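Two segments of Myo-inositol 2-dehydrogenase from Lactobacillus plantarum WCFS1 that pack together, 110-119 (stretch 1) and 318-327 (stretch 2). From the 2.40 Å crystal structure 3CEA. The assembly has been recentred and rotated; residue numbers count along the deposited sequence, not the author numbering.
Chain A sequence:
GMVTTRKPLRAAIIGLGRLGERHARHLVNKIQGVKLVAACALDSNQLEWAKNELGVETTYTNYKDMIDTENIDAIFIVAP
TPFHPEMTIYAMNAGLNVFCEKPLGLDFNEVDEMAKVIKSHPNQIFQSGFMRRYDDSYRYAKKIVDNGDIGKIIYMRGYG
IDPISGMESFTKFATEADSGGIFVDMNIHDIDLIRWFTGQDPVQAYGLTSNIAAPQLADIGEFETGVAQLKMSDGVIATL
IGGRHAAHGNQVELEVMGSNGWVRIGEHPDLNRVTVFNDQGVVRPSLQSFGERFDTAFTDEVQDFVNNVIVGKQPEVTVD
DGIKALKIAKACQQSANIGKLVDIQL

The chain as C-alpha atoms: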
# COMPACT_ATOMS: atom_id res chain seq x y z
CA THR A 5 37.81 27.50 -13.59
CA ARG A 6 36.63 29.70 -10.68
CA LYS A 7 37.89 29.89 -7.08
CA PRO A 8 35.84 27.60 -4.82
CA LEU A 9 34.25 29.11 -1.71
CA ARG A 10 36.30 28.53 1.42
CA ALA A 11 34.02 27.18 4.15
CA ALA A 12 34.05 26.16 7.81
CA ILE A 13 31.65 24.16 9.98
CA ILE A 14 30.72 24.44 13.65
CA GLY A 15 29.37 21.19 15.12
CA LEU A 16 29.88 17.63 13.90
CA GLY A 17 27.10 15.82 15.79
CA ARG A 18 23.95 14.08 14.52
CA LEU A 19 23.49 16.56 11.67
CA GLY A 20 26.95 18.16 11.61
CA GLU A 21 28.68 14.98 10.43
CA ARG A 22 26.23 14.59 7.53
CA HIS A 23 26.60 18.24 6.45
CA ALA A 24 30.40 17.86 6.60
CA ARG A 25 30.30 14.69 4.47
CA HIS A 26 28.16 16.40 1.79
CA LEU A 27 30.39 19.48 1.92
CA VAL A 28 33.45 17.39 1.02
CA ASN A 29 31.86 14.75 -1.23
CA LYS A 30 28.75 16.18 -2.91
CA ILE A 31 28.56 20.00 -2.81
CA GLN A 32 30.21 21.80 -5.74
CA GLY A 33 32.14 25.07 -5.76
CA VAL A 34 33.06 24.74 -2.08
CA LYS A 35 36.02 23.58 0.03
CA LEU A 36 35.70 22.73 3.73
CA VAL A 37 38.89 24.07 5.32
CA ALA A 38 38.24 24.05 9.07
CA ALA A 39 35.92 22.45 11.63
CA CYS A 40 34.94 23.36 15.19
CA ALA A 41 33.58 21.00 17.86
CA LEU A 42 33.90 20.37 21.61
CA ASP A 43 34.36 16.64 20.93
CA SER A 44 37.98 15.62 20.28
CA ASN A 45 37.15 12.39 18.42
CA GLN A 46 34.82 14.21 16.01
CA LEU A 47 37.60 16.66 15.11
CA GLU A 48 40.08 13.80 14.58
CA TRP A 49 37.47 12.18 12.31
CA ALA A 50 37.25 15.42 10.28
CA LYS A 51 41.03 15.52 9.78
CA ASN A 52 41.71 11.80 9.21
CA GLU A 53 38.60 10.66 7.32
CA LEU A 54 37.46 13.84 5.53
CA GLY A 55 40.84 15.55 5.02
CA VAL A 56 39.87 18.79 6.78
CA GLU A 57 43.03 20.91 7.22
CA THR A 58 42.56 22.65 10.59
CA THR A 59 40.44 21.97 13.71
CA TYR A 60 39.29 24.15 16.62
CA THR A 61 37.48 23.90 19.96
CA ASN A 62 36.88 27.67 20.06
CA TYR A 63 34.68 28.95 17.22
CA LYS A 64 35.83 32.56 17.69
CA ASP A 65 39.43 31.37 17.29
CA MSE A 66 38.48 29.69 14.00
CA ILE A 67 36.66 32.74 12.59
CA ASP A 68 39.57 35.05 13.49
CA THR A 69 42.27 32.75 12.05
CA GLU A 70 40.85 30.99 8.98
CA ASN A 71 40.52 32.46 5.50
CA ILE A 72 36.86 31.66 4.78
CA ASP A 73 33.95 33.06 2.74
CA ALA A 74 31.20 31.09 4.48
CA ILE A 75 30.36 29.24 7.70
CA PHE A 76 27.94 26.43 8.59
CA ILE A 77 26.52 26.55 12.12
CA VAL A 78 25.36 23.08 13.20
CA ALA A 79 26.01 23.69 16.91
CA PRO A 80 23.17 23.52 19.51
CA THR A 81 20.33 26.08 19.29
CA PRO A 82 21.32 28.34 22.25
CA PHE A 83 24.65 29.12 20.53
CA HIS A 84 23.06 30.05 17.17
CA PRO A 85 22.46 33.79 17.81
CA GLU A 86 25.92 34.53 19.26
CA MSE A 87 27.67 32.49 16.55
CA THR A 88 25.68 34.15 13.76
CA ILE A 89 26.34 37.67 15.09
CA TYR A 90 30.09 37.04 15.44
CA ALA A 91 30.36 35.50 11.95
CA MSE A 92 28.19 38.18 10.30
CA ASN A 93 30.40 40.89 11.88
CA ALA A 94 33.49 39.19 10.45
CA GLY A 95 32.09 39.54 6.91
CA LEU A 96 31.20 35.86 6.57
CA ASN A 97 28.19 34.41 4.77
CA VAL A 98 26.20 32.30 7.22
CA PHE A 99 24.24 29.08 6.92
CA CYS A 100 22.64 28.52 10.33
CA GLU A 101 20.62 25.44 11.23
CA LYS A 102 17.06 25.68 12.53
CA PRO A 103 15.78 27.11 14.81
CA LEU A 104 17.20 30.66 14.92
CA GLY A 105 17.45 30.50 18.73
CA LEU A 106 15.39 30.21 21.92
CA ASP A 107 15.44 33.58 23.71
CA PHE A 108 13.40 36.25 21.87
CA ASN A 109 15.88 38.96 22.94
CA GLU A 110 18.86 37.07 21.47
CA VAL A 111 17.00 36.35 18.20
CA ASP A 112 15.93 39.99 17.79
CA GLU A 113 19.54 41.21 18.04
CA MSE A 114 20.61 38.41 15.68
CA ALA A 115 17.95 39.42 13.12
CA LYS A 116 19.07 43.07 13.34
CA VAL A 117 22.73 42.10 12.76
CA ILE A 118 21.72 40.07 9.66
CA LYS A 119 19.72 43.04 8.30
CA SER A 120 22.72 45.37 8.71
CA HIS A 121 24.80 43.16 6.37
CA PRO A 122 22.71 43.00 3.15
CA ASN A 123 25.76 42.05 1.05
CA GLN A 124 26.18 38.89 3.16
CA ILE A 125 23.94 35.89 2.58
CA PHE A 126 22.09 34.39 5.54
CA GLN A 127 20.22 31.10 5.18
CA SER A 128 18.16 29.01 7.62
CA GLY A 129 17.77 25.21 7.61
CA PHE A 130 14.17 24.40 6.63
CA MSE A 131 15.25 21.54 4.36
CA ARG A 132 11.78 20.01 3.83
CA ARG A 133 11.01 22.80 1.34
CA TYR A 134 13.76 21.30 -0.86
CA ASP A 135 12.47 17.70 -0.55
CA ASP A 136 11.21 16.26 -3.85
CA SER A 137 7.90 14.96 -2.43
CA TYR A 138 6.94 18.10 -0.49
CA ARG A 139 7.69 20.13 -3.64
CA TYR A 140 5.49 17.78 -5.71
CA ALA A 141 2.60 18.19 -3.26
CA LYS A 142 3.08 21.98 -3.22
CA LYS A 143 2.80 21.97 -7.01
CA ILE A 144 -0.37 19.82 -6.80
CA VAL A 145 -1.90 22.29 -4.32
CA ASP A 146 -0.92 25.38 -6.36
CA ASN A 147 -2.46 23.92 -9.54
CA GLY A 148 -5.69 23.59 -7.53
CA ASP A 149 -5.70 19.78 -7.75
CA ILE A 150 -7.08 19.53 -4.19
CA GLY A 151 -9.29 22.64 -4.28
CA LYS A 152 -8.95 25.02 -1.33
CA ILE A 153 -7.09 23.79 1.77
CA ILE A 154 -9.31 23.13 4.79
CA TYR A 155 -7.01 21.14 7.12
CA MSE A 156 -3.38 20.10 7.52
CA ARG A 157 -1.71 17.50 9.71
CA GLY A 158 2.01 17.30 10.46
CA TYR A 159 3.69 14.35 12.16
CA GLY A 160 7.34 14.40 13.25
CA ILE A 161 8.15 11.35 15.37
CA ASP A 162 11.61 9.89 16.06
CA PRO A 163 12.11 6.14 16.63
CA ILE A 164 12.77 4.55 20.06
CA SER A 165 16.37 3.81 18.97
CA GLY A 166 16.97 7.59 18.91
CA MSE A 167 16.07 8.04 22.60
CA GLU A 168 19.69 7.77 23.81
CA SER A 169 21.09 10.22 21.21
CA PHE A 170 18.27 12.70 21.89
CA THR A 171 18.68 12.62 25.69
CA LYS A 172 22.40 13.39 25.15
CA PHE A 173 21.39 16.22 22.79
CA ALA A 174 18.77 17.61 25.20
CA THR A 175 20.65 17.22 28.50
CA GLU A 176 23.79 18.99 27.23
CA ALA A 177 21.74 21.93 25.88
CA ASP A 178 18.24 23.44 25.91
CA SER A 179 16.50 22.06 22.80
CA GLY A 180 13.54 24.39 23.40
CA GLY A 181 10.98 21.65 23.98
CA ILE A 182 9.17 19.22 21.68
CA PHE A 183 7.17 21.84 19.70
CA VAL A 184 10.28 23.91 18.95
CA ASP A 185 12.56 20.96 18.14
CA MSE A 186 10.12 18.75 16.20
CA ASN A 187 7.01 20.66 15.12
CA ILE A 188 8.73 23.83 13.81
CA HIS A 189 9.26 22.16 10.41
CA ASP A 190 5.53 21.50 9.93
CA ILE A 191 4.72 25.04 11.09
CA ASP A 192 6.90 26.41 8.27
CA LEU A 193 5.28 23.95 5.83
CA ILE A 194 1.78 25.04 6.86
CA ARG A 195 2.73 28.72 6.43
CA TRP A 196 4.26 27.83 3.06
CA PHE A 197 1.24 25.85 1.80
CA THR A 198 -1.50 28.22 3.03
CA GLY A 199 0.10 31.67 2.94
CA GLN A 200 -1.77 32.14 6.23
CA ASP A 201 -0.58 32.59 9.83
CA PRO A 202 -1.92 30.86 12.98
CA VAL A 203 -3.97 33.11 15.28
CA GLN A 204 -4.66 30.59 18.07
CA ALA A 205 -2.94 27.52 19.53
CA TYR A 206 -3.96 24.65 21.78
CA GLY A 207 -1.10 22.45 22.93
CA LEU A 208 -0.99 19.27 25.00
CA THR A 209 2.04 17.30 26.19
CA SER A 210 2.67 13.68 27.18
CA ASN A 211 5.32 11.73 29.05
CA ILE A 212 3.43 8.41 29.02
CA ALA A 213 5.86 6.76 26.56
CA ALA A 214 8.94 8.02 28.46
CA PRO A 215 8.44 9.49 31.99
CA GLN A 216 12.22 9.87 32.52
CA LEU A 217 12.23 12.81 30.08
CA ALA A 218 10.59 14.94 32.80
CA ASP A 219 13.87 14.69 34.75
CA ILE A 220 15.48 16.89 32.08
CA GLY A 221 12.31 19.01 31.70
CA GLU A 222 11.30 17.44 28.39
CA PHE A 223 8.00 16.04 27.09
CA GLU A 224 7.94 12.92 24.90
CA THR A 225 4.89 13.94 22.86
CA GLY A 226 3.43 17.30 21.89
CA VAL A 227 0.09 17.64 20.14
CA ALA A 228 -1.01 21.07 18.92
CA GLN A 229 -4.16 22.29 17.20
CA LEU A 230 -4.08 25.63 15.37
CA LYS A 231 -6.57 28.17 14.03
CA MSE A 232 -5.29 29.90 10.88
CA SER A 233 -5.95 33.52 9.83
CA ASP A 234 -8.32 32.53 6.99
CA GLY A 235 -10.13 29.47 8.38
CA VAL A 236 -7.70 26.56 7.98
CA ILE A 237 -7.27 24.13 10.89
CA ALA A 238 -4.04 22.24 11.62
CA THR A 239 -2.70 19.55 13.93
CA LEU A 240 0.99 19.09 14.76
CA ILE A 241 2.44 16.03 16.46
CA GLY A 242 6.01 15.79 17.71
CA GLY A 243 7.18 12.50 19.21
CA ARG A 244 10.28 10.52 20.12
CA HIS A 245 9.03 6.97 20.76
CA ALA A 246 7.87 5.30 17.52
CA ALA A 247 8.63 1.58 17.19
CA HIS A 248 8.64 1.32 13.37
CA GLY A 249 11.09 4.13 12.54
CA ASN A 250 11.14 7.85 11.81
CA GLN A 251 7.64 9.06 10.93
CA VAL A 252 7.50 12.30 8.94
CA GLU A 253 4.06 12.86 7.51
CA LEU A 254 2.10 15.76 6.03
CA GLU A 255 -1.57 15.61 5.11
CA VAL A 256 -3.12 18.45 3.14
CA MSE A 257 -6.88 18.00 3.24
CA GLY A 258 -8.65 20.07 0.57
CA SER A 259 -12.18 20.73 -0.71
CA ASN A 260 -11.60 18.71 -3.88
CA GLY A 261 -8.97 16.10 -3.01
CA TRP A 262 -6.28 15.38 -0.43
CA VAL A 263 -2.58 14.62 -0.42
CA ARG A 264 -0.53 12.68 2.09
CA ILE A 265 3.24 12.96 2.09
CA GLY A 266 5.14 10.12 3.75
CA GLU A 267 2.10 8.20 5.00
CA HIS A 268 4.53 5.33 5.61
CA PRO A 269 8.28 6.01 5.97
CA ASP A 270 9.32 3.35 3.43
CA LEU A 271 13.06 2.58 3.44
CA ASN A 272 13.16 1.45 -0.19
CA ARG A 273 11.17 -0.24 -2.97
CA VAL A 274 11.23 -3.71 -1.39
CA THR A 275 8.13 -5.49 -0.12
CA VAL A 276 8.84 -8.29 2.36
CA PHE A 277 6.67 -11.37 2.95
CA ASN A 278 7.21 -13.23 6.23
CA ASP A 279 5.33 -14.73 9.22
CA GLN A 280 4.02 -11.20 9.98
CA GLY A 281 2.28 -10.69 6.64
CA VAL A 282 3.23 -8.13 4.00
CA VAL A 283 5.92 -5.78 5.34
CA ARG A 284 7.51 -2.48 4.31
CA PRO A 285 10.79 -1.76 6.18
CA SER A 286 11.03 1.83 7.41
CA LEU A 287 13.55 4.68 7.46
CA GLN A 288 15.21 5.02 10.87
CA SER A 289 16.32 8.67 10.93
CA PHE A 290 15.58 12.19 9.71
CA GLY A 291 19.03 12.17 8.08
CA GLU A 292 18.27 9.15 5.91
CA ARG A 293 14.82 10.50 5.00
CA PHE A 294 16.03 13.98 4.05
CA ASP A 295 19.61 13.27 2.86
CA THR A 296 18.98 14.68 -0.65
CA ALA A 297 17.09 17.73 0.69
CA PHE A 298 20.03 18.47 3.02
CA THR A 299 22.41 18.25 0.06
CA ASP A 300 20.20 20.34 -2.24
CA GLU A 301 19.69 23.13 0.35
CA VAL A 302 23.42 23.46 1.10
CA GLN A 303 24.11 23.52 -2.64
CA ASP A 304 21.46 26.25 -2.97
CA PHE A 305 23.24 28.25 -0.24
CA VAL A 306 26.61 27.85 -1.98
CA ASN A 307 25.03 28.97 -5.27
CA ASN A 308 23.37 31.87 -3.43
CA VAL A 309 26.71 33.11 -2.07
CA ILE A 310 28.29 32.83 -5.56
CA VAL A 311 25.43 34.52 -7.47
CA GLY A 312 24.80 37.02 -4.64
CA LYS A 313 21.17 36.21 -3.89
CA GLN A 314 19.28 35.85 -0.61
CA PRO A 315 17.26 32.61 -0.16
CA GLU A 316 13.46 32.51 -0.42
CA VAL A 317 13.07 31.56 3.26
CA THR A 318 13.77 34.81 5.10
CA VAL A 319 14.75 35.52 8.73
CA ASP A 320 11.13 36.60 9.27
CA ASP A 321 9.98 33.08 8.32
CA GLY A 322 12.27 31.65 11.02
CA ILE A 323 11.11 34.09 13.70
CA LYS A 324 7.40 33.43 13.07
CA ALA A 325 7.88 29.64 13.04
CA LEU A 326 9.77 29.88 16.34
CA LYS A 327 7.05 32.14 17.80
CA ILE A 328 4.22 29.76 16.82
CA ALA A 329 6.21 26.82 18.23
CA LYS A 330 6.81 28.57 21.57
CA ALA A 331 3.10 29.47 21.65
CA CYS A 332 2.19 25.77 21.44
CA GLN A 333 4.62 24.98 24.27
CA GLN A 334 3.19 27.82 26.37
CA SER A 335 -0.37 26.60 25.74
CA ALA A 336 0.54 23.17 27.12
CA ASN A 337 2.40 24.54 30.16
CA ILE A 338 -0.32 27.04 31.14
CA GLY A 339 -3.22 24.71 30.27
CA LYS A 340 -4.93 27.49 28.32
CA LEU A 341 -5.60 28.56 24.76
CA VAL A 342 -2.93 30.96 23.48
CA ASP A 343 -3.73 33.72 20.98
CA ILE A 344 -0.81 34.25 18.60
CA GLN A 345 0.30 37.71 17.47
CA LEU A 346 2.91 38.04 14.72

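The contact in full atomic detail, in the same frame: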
# COMPACT_ATOMS: atom_id res chain seq x y z
N GLU A 110 17.69 37.50 22.24
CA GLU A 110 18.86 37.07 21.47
C GLU A 110 18.58 37.02 19.97
O GLU A 110 19.42 37.43 19.17
CB GLU A 110 19.36 35.70 21.94
CG GLU A 110 20.12 35.71 23.26
CD GLU A 110 20.80 34.38 23.55
OE1 GLU A 110 21.45 33.82 22.64
OE2 GLU A 110 20.68 33.89 24.70
N VAL A 111 17.40 36.52 19.60
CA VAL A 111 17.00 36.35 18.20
C VAL A 111 16.70 37.69 17.52
O VAL A 111 16.96 37.85 16.32
CB VAL A 111 15.79 35.37 18.06
CG1 VAL A 111 15.30 35.29 16.61
CG2 VAL A 111 16.17 33.99 18.57
N ASP A 112 16.17 38.64 18.29
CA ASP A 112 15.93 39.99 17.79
C ASP A 112 17.22 40.70 17.40
O ASP A 112 17.31 41.29 16.32
CB ASP A 112 15.16 40.83 18.81
CG ASP A 112 13.65 40.74 18.63
OD1 ASP A 112 13.17 39.92 17.81
OD2 ASP A 112 12.93 41.51 19.32
N GLU A 113 18.22 40.61 18.28
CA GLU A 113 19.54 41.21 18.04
C GLU A 113 20.21 40.54 16.85
O GLU A 113 20.81 41.22 16.01
CB GLU A 113 20.42 41.09 19.29
N MSE A 114 20.10 39.22 16.79
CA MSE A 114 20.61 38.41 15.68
C MSE A 114 20.00 38.84 14.34
O MSE A 114 20.72 39.06 13.37
CB MSE A 114 20.34 36.93 15.96
CG MSE A 114 20.75 35.97 14.85
SE MSE A 114 19.90 34.24 15.13
CE MSE A 114 20.44 33.37 13.50
N ALA A 115 18.67 38.98 14.32
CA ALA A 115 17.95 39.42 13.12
C ALA A 115 18.39 40.81 12.66
O ALA A 115 18.53 41.05 11.46
CB ALA A 115 16.45 39.40 13.38
N LYS A 116 18.62 41.70 13.62
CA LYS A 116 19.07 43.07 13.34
C LYS A 116 20.48 43.10 12.75
O LYS A 116 20.76 43.89 11.85
CB LYS A 116 19.01 43.92 14.61
N VAL A 117 21.35 42.22 13.25
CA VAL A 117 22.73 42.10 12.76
C VAL A 117 22.75 41.58 11.32
O VAL A 117 23.55 42.04 10.49
CB VAL A 117 23.59 41.21 13.71
CG1 VAL A 117 24.93 40.85 13.08
CG2 VAL A 117 23.82 41.92 15.04
N ILE A 118 21.86 40.63 11.01
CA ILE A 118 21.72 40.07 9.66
C ILE A 118 21.23 41.14 8.68
O ILE A 118 21.71 41.21 7.54
CB ILE A 118 20.78 38.83 9.64
CG1 ILE A 118 21.36 37.69 10.49
CG2 ILE A 118 20.55 38.35 8.22
CD1 ILE A 118 20.34 36.65 10.93
N LYS A 119 20.28 41.96 9.12
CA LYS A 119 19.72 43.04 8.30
C LYS A 119 20.77 44.10 7.96
O LYS A 119 20.75 44.66 6.86
CB LYS A 119 18.53 43.69 9.01
CG LYS A 119 17.59 44.46 8.09
N THR A 318 13.16 33.66 4.44
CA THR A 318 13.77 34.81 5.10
C THR A 318 13.97 34.56 6.60
O THR A 318 13.58 33.52 7.13
CB THR A 318 12.91 36.09 4.92
OG1 THR A 318 11.66 35.94 5.61
CG2 THR A 318 12.64 36.36 3.43
N VAL A 319 14.59 35.54 7.27
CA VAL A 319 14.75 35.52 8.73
C VAL A 319 13.38 35.60 9.39
O VAL A 319 13.12 34.92 10.39
CB VAL A 319 15.64 36.70 9.21
CG1 VAL A 319 15.97 36.57 10.70
CG2 VAL A 319 16.93 36.77 8.39
N ASP A 320 12.51 36.42 8.81
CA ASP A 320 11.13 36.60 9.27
C ASP A 320 10.34 35.29 9.33
O ASP A 320 9.54 35.08 10.23
CB ASP A 320 10.41 37.62 8.38
CG ASP A 320 9.02 37.96 8.87
OD1 ASP A 320 8.89 38.49 10.00
OD2 ASP A 320 8.05 37.70 8.13
N ASP A 321 10.58 34.41 8.35
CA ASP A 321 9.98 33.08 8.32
C ASP A 321 10.43 32.23 9.51
O ASP A 321 9.65 31.45 10.06
CB ASP A 321 10.31 32.37 7.01
CG ASP A 321 9.55 32.93 5.82
OD1 ASP A 321 8.33 33.16 5.94
OD2 ASP A 321 10.18 33.14 4.76
N GLY A 322 11.70 32.38 9.89
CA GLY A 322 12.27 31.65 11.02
C GLY A 322 11.76 32.15 12.36
O GLY A 322 11.53 31.35 13.28
N ILE A 323 11.60 33.47 12.47
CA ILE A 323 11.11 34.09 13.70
C ILE A 323 9.66 33.67 13.98
O ILE A 323 9.35 33.21 15.07
CB ILE A 323 11.24 35.64 13.67
CG1 ILE A 323 12.72 36.05 13.66
CG2 ILE A 323 10.54 36.28 14.86
CD1 ILE A 323 12.98 37.51 13.32
N LYS A 324 8.81 33.82 12.97
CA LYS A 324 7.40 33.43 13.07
C LYS A 324 7.21 31.96 13.44
O LYS A 324 6.45 31.64 14.36
CB LYS A 324 6.66 33.76 11.77
CG LYS A 324 6.47 35.25 11.54
CD LYS A 324 5.84 35.53 10.19
CE LYS A 324 5.44 36.99 10.05
NZ LYS A 324 4.77 37.24 8.75
N ALA A 325 7.93 31.07 12.75
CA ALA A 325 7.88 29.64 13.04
C ALA A 325 8.27 29.33 14.48
O ALA A 325 7.66 28.49 15.14
CB ALA A 325 8.76 28.86 12.06
N LEU A 326 9.30 30.02 14.96
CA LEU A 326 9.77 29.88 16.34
C LEU A 326 8.74 30.43 17.33
O LEU A 326 8.56 29.86 18.41
CB LEU A 326 11.12 30.59 16.50
CG LEU A 326 11.87 30.49 17.83
CD1 LEU A 326 12.31 29.06 18.10
CD2 LEU A 326 13.06 31.44 17.83
N LYS A 327 8.08 31.52 16.96
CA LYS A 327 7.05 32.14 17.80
C LYS A 327 5.82 31.25 17.96
O LYS A 327 5.30 31.09 19.06
CB LYS A 327 6.65 33.51 17.26
CG LYS A 327 7.67 34.61 17.51
CD LYS A 327 7.10 35.98 17.17
CE LYS A 327 8.08 37.08 17.56
NZ LYS A 327 7.47 38.43 17.45

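The contact between 110-119 and 318-327 is a helix-on-helix packing in which every pair of residues within 4.5 Å is apolar. The two helix axes approach to 11.1 Å and their N-to-C directions differ by 171°, so the segments run nearly antiparallel. The register agrees with this: Val111 CA lies 7.7 Å from Ile323 CA, and one turn later in the first helix, but one turn earlier in the second, Ala115 CA lies 6.7 Å from Val319 CA. No hydrogen bond or salt bridge crosses between the stretches. What holds them is the fit of six side chains, Val111, Ala115 and Ile118 against Val319, Ile323 and Leu326, all with CA-to-CB bonds directed toward the partner helix. Together the two sides bury 264 Å², a modest area.

The shape of the contact is clearest at Ala115. Its single methyl leaves a shallow place on the first helix, and two larger residues one turn apart fill it: Ala115 CB is 3.9 Å from Val319 CG1 and 4.0 Å from Ile323 CD1. A short side chain suits this position because the backbones come closer here than at Val111, as the two CA separations record. The Ile323 side chain, with chi1 m and chi2 t, extends its CD1 to the alanine, while Ile323 CG1 lies 4.0 Å from Val111 CG1. Ile323 is therefore a bump seated between Val111 and Ala115, residues four apart that follow each other along one face of their helix.

Val111 is in turn received by two residues of the second helix. Its chi1 is t, and its methyls diverge: CG1 meets Ile323, whereas Val111 CG2 lies 4.1 Å from Leu326 CD2. Branching at CB serves this valine well, since two methyls set close to the backbone can face separate partners. The leucine, t at chi1 and p at chi2, thus continues the apolar surface beyond Ile323. At the other end Val319, also t at chi1, has two neighbours. Its CG1 reaches Ala115 CB, and both of its methyls lie near Ile118, where Val319 CG2 is 4.0 Å from Ile118 CG2. Val319 loses the most area to the other stretch, 57 Å², followed by Val111 with 50 Å² and Ile323 with 48 Å².

Every one of the five closest pairs falls between 3.9 and 4.1 Å, the normal range for carbon-carbon van der Waals contact, which indicates snug packing without overlap. Asp112 borders the contact without touching the second helix. The CA-to-CB bond of Asp320 points away, and Lys324 NZ forms a salt bridge with Asp320 OD2 at 3.4 Å, one turn apart on their own helix. The start of the second helix is likewise secured internally: Thr318 OG1 accepts a weak capping bond from Asp321 N at 3.3 Å, and Thr318 N donates to Asp321 OD2 at 3.0 Å. These bonds satisfy polar groups beside Val319 without drawing on the first helix.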